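Local structure of uncharacterized protein (Pseudomonas syringae pv. tomato, 3K4I) at residues I56-Y62 / S85-N91; N91-H95 / I118-A122. The protein is of unknown function but belongs to the RraA-like family, whose members share a compact alpha/beta fold built round a mixed beta-sheet. All coordinates share one frame; numbering follows the deposited sequence.

Contact 1: I56-Y62 / S85-N91; sequences IAFTVQY and SVIVSSN
Val60 and Ser89 face each other as a bridge pair of two parallel strands, 56-62 and 85-90, with Ser89 OG lying 3.6 Å from Val60 CB. Val60 sets CG1 anti to its backbone N (chi1 -177°), which places CG2 beside that N, where it meets Ile87 CG2 at 3.9 Å, the two branched chains crossing obliquely. Ala57 CB touches Val88 CG2 on the other face of the sheet. At the end of the pair, Tyr62 meets Ser90 and Asn91 with its CB and one ring edge: CB is 3.4 Å from Asn91 OD1, the ring and amide planes are 61° apart, and Ser90 O lies at the ring edge, in plane. A water also sits in the ring plane and joins Tyr62 OH to Ser89 OG, 2.8 Å from each, a link that ties the hydroxyl end of the ring to strand 85-90.

Six backbone hydrogen bonds hold the strands together in alternating directions, from Val86 N to Ile56 O at 2.8 Å as far as Tyr62 N to Ser90 O at 3.0 Å. The first donor stands above its carbonyl plane, whereas the last two bonds run nearly along the C=O axis. Several CA-H groups add weaker contacts to the same carbonyl oxygens.

Further out, Thr59 OG1 is hydrogen-bonded to Val156 O and Asn91 OD1 to Thr149 OG1. On its other edge strand 53-63 pairs with strands 150-154 and 170-174, so Val154 lies beside Phe58 and Val60, and Met171 beside Ala57, Val86 and Val88; Leu158 of strand 158-160 packs on Thr59, Gln61 and Val88. In-register parallel pairing of this kind belongs to the mixed, largely buried sheet of the RraA-like fold.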
# COMPACT_ATOMS: atom_id res chain seq x y z
N ILE C 56 -4.05 24.75 4.75
CA ILE C 56 -3.66 25.65 3.67
C ILE C 56 -2.33 25.20 3.12
O ILE C 56 -1.40 25.01 3.88
CB ILE C 56 -3.52 27.08 4.26
CG1 ILE C 56 -4.83 27.48 4.95
CG2 ILE C 56 -3.08 28.05 3.19
CD1 ILE C 56 -6.11 27.47 4.03
N ALA C 57 -2.25 25.08 1.80
CA ALA C 57 -1.03 24.60 1.16
C ALA C 57 0.12 25.56 1.42
O ALA C 57 -0.00 26.76 1.18
CB ALA C 57 -1.24 24.46 -0.35
N PHE C 58 1.25 25.01 1.87
CA PHE C 58 2.51 25.70 1.91
C PHE C 58 3.39 24.84 1.01
O PHE C 58 3.59 23.65 1.30
CB PHE C 58 3.08 25.68 3.34
CG PHE C 58 4.43 26.32 3.45
CD1 PHE C 58 4.53 27.63 3.92
CD2 PHE C 58 5.58 25.63 3.03
CE1 PHE C 58 5.76 28.25 4.03
CE2 PHE C 58 6.84 26.26 3.11
CZ PHE C 58 6.92 27.58 3.64
N THR C 59 3.82 25.42 -0.10
CA THR C 59 4.46 24.64 -1.17
C THR C 59 5.98 24.59 -1.05
O THR C 59 6.63 25.56 -0.63
CB THR C 59 4.07 25.18 -2.55
OG1 THR C 59 4.34 26.59 -2.63
CG2 THR C 59 2.59 24.96 -2.83
N VAL C 60 6.55 23.46 -1.44
CA VAL C 60 8.00 23.28 -1.38
C VAL C 60 8.38 22.62 -2.70
O VAL C 60 7.81 21.58 -3.05
CB VAL C 60 8.36 22.30 -0.23
CG1 VAL C 60 9.88 22.16 -0.12
CG2 VAL C 60 7.73 22.77 1.10
N GLN C 61 9.33 23.22 -3.42
CA GLN C 61 9.82 22.68 -4.70
C GLN C 61 11.30 22.32 -4.60
O GLN C 61 12.11 23.17 -4.20
CB GLN C 61 9.61 23.72 -5.81
CG GLN C 61 10.20 23.28 -7.18
CD GLN C 61 9.42 22.10 -7.73
OE1 GLN C 61 9.97 20.99 -7.93
NE2 GLN C 61 8.13 22.31 -7.92
N TYR C 62 11.65 21.09 -4.99
CA TYR C 62 13.04 20.58 -4.99
C TYR C 62 13.58 20.61 -6.42
O TYR C 62 12.83 20.86 -7.37
CB TYR C 62 13.12 19.14 -4.44
CG TYR C 62 12.90 19.10 -2.94
CD1 TYR C 62 13.97 19.11 -2.05
CD2 TYR C 62 11.61 19.05 -2.44
CE1 TYR C 62 13.77 19.12 -0.66
CE2 TYR C 62 11.39 19.04 -1.06
CZ TYR C 62 12.49 19.08 -0.19
OH TYR C 62 12.24 19.06 1.16
N SER C 85 -1.06 24.95 8.32
CA SER C 85 -0.61 24.58 6.96
C SER C 85 -0.68 23.10 6.73
O SER C 85 -0.48 22.31 7.65
CB SER C 85 0.83 25.01 6.75
OG SER C 85 0.95 26.42 6.80
N VAL C 86 -0.91 22.72 5.46
CA VAL C 86 -0.56 21.38 4.97
C VAL C 86 0.63 21.60 4.02
O VAL C 86 0.50 22.36 3.09
CB VAL C 86 -1.74 20.77 4.20
CG1 VAL C 86 -1.35 19.51 3.44
CG2 VAL C 86 -2.92 20.46 5.17
N ILE C 87 1.76 20.94 4.26
CA ILE C 87 2.97 21.13 3.47
C ILE C 87 2.79 20.27 2.22
O ILE C 87 2.39 19.11 2.35
CB ILE C 87 4.22 20.69 4.27
CG1 ILE C 87 4.52 21.70 5.39
CG2 ILE C 87 5.45 20.52 3.28
CD1 ILE C 87 5.62 21.28 6.44
N VAL C 88 3.03 20.84 1.05
CA VAL C 88 2.88 20.09 -0.21
C VAL C 88 4.23 20.18 -0.86
O VAL C 88 4.64 21.27 -1.24
CB VAL C 88 1.80 20.66 -1.13
CG1 VAL C 88 1.71 19.83 -2.45
CG2 VAL C 88 0.44 20.68 -0.41
N SER C 89 4.91 19.04 -0.96
CA SER C 89 6.31 18.98 -1.37
C SER C 89 6.42 18.26 -2.68
O SER C 89 5.88 17.15 -2.83
CB SER C 89 7.16 18.26 -0.33
OG SER C 89 7.32 19.07 0.82
N SER C 90 7.13 18.87 -3.60
CA SER C 90 7.29 18.27 -4.94
C SER C 90 8.75 18.00 -5.25
O SER C 90 9.57 18.91 -5.28
CB SER C 90 6.56 19.11 -6.01
OG SER C 90 6.58 18.44 -7.27
N ASN C 91 9.04 16.72 -5.51
CA ASN C 91 10.40 16.26 -5.76
C ASN C 91 10.43 15.39 -7.02
O ASN C 91 11.09 14.31 -7.06
CB ASN C 91 10.94 15.52 -4.53
CG ASN C 91 12.41 15.16 -4.65
OD1 ASN C 91 13.20 15.89 -5.27
ND2 ASN C 91 12.79 14.00 -4.09
O HOH W 1 9.69 18.51 2.29

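Contact 2: N91-H95 / I118-A122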
# COMPACT_ATOMS: atom_id res chain seq x y z
N ASN C 91 9.04 16.72 -5.51
CA ASN C 91 10.40 16.26 -5.76
C ASN C 91 10.43 15.39 -7.02
O ASN C 91 11.09 14.31 -7.06
CB ASN C 91 10.94 15.52 -4.53
CG ASN C 91 12.41 15.16 -4.65
OD1 ASN C 91 13.20 15.89 -5.27
ND2 ASN C 91 12.79 14.00 -4.09
N SER C 92 9.68 15.84 -8.03
CA SER C 92 9.67 15.19 -9.35
C SER C 92 9.24 13.72 -9.29
O SER C 92 9.73 12.87 -10.09
CB SER C 92 11.05 15.30 -9.99
OG SER C 92 11.41 16.65 -10.16
N GLY C 93 8.41 13.38 -8.31
CA GLY C 93 7.95 12.01 -8.13
C GLY C 93 9.03 11.00 -7.85
O GLY C 93 8.82 9.81 -8.06
N ARG C 94 10.19 11.46 -7.39
CA ARG C 94 11.34 10.59 -7.16
C ARG C 94 11.14 9.57 -6.04
O ARG C 94 10.55 9.87 -4.99
CB ARG C 94 12.64 11.38 -6.95
CG ARG C 94 13.10 12.12 -8.23
CD ARG C 94 14.31 13.03 -8.00
NE ARG C 94 15.48 12.31 -7.52
CZ ARG C 94 16.63 12.88 -7.20
NH1 ARG C 94 16.79 14.20 -7.31
NH2 ARG C 94 17.65 12.13 -6.79
N HIS C 95 11.60 8.36 -6.30
CA HIS C 95 11.52 7.26 -5.34
C HIS C 95 12.88 6.95 -4.71
O HIS C 95 12.97 6.10 -3.80
CB HIS C 95 10.94 5.98 -6.00
CG HIS C 95 9.44 5.98 -6.09
ND1 HIS C 95 8.75 6.68 -7.06
CD2 HIS C 95 8.50 5.35 -5.34
CE1 HIS C 95 7.45 6.47 -6.91
NE2 HIS C 95 7.27 5.68 -5.87
N ILE C 118 3.25 14.57 -0.49
CA ILE C 118 4.54 14.47 -1.20
C ILE C 118 4.44 13.85 -2.58
O ILE C 118 4.01 12.70 -2.73
CB ILE C 118 5.60 13.69 -0.39
CG1 ILE C 118 5.70 14.23 1.04
CG2 ILE C 118 6.96 13.81 -1.05
CD1 ILE C 118 6.60 13.41 1.94
N ASP C 119 4.87 14.63 -3.57
CA ASP C 119 5.07 14.14 -4.94
C ASP C 119 6.49 13.58 -4.91
O ASP C 119 7.44 14.21 -5.35
CB ASP C 119 4.89 15.30 -5.93
CG ASP C 119 5.37 14.97 -7.34
OD1 ASP C 119 5.22 13.83 -7.77
OD2 ASP C 119 5.90 15.90 -8.00
N GLY C 120 6.61 12.36 -4.38
CA GLY C 120 7.88 11.82 -3.95
C GLY C 120 7.63 10.87 -2.80
O GLY C 120 6.50 10.42 -2.59
N VAL C 121 8.67 10.55 -2.06
CA VAL C 121 8.57 9.56 -0.97
C VAL C 121 9.09 10.09 0.37
O VAL C 121 9.75 11.15 0.42
CB VAL C 121 9.27 8.23 -1.36
CG1 VAL C 121 8.56 7.61 -2.57
CG2 VAL C 121 10.77 8.42 -1.62
N ALA C 122 8.74 9.38 1.44
CA ALA C 122 9.12 9.77 2.81
C ALA C 122 9.83 8.65 3.54
O ALA C 122 9.66 7.48 3.18
CB ALA C 122 7.87 10.20 3.60
O HOH W 2 11.03 11.78 -3.16
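Asp119 O receives two backbone N-H groups from the 91-95 loop, Asn91 N at 3.0 Å and Gly93 N at 3.2 Å. They come to the oxygen from opposite faces of its plane: Asn91 N is tilted 22° from the plane, while Gly93 N stands well above it. The loop bends between these donors as a type I' beta turn from Asn91 to Arg94, closed by Arg94 N to Asn91 O, and Ser92 and Gly93 both have positive phi. Asp119 is itself the centre of an inverse gamma turn. Beyond the turn the backbones stay close, and Gly120 CA lies 3.5 Å from Arg94 O in a CA-H...O contact.

A water extends this grip: it donates to Arg94 O at 2.7 Å and accepts from Val121 N and Asn91 ND2, so a loop carbonyl, a backbone N-H after the strand and a side-chain amide share one partner. The Asp119 carboxylate turns toward the loop, its CG anti to the backbone N (chi1 167°), and OD1 comes 3.3 Å from Gly93 CA. OD1 makes a salt bridge with Arg138 NE, and OD2 is hydrogen-bonded to Ser90 OG. Val121 CG1 meets the His95 ring obliquely, 3.6 Å from His95 CD2, and the two side chains cross at about a right angle. His95 NE2 bonds to Arg138 O, which probably does most to set the ring, with a weak bond from ND1 to Gly93 O.

The contact thus brings the loop between strand 85-90 and helix 102-110 against the C-terminal end of strand 115-119, where Gly120 is bonded through its backbone to Arg138, next to strand 135-137, and Val121 to Val99, in the loop before helix 102-110.

Contact 1 is core and contact 2 only partly buried, nearer the surface; their centres are about 12 Å apart. They share Asn91 and meet through strands 85-90 and 115-119, neighbours in one sheet: Ser89 O lies 2.8 Å from Asp119 N, a probable hydrogen bond. Contact 1 is a regular strand pair, its alternating backbone bonds flanked by apolar side chains along much of its length and by serines, Tyr62 and Asn91 near its end. Contact 2, where the strands give way to loops, relies instead on one carbonyl shared by two N-H groups, a bridging water and the packing of Val121 on His95, while its charged groups find partners elsewhere. The chain completes the first before entering the second.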